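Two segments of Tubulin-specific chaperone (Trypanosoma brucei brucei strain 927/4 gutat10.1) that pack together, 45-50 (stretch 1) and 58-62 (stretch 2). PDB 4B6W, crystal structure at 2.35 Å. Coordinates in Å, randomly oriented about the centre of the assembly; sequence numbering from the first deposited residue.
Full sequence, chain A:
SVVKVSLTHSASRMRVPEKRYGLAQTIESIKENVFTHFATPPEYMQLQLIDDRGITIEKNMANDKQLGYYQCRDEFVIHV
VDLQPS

Stretch 1 45-50: MQLQLI
Stretch 2, residues 58-62: EKNMA

What fixes the register of the two stretches? Stretch 1 is an extended strand (phi near -100 to -116°, psi 117 to 140°), and E58, also extended at -148/126, runs antiparallel to it as the bridge partner of L49, CA to CA 5.2 Å. L49 N donates to E58 O at 2.8 Å, while the return bond from E58 N to L49 O is weak at 3.4 Å. Beyond the bridge, M61 N donates to L47 O at 2.9 Å, nearly straight at 166°.

How does the chain turn between these bonds? K59 bends at -77/-21 and N60 follows at -159/85, bringing N60 CA within 3.3 Å of L47 O. K59 points its CB away, and its long chain (p, t, t, m) carries NZ far from stretch 1, as suits an exposed lysine. E58 (t, p, chi3 52°) curls its carboxylate back, and OE2 accepts from N60 N at 3.0 Å, bracing the bend.

Which side chains form the apolar part? M61, a selenomethionine, is buried and gives up 88 Å² of the 440 Å² total. Its m, t, m chain starts sideways, but its end comes nearer stretch 1: CE lies 3.6 Å from L47 CB and SE 3.9 Å from L49 CB. L47 (m, t) and L49 (t, p) are buried too, and the flexible, unbranched side chain of M61 reaches both.

What do the polar residues and waters add? Q46 points toward stretch 2, nearly extended (m, t, chi3 -175°), with CG 3.2 Å from N60 ND2; N60 is t, chi2 -156°. Water 1 donates to K59 O at 2.5 Å and accepts a weak bond from Q46 NE2 at 2.6 Å. Water 2 accepts from L47 N at 3.0 Å and donates to M61 O at 2.6 Å, continuing the backbone pairing through solvent.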

# COMPACT_ATOMS: atom_id res chain seq x y z
N MSE A 45 -9.03 -0.33 5.15
CA MSE A 45 -8.08 0.06 4.12
C MSE A 45 -8.23 -0.82 2.90
O MSE A 45 -8.31 -2.05 3.00
CB MSE A 45 -6.65 -0.15 4.56
CG MSE A 45 -6.14 0.62 5.71
SE MSE A 45 -4.20 0.10 5.91
CE MSE A 45 -3.78 1.13 7.56
N GLN A 46 -8.21 -0.15 1.75
CA GLN A 46 -7.86 -0.79 0.49
C GLN A 46 -6.52 -0.21 0.07
O GLN A 46 -6.29 0.97 0.25
CB GLN A 46 -8.91 -0.50 -0.56
CG GLN A 46 -10.21 -1.19 -0.28
CD GLN A 46 -11.25 -1.05 -1.38
OE1 GLN A 46 -12.38 -1.52 -1.19
NE2 GLN A 46 -10.92 -0.41 -2.49
N LEU A 47 -5.65 -1.07 -0.46
CA LEU A 47 -4.35 -0.67 -1.04
C LEU A 47 -4.41 -0.66 -2.59
O LEU A 47 -4.66 -1.67 -3.22
CB LEU A 47 -3.21 -1.58 -0.53
CG LEU A 47 -2.88 -1.62 1.00
CD1 LEU A 47 -1.64 -2.50 1.26
CD2 LEU A 47 -2.72 -0.24 1.70
N GLN A 48 -4.21 0.53 -3.17
CA GLN A 48 -4.12 0.76 -4.61
C GLN A 48 -2.62 0.79 -4.99
O GLN A 48 -1.86 1.54 -4.39
CB GLN A 48 -4.77 2.12 -4.93
CG GLN A 48 -4.75 2.51 -6.41
CD GLN A 48 -5.27 3.90 -6.66
OE1 GLN A 48 -5.65 4.62 -5.74
NE2 GLN A 48 -5.26 4.31 -7.92
N LEU A 49 -2.20 0.00 -5.97
CA LEU A 49 -0.79 -0.01 -6.38
C LEU A 49 -0.73 0.84 -7.64
O LEU A 49 -1.45 0.59 -8.61
CB LEU A 49 -0.27 -1.44 -6.66
CG LEU A 49 1.24 -1.58 -6.95
CD1 LEU A 49 2.09 -1.13 -5.77
CD2 LEU A 49 1.64 -3.00 -7.45
N ILE A 50 0.08 1.90 -7.57
CA ILE A 50 0.30 2.81 -8.67
C ILE A 50 1.75 2.67 -9.10
O ILE A 50 2.63 2.63 -8.27
CB ILE A 50 -0.00 4.26 -8.26
CG1 ILE A 50 -1.42 4.38 -7.67
CG2 ILE A 50 0.14 5.21 -9.47
CD1 ILE A 50 -1.62 5.59 -6.71
N GLU A 58 -3.32 -1.98 -9.73
CA GLU A 58 -4.37 -2.69 -9.01
C GLU A 58 -5.05 -1.68 -8.12
O GLU A 58 -4.40 -0.98 -7.34
CB GLU A 58 -3.79 -3.82 -8.15
CG GLU A 58 -4.82 -4.57 -7.28
CD GLU A 58 -6.07 -5.05 -8.05
OE1 GLU A 58 -5.97 -5.73 -9.11
OE2 GLU A 58 -7.19 -4.74 -7.57
N LYS A 59 -6.36 -1.59 -8.26
CA LYS A 59 -7.10 -0.64 -7.44
C LYS A 59 -7.32 -1.09 -5.98
O LYS A 59 -7.58 -0.26 -5.11
CB LYS A 59 -8.41 -0.28 -8.15
CG LYS A 59 -9.35 -1.42 -8.47
CD LYS A 59 -10.37 -0.96 -9.50
CE LYS A 59 -11.57 -1.90 -9.52
NZ LYS A 59 -11.11 -3.27 -9.86
N ASN A 60 -7.23 -2.38 -5.70
CA ASN A 60 -7.54 -2.92 -4.36
C ASN A 60 -6.91 -4.29 -4.10
O ASN A 60 -7.57 -5.31 -4.28
CB ASN A 60 -9.07 -3.02 -4.22
CG ASN A 60 -9.50 -3.61 -2.89
OD1 ASN A 60 -10.61 -4.16 -2.78
ND2 ASN A 60 -8.64 -3.51 -1.87
N MSE A 61 -5.67 -4.33 -3.66
CA MSE A 61 -4.97 -5.61 -3.52
C MSE A 61 -5.57 -6.48 -2.40
O MSE A 61 -5.89 -5.99 -1.31
CB MSE A 61 -3.48 -5.39 -3.29
CG MSE A 61 -2.80 -4.63 -4.43
SE MSE A 61 -0.85 -4.36 -4.18
CE MSE A 61 -0.89 -2.83 -2.91
N ALA A 62 -5.70 -7.76 -2.69
CA ALA A 62 -6.37 -8.71 -1.82
C ALA A 62 -5.46 -9.04 -0.64
O ALA A 62 -4.28 -9.35 -0.83
CB ALA A 62 -6.74 -10.02 -2.62
O HOH W 1 -9.36 1.09 -3.90
O HOH W 2 -6.79 -3.79 -0.34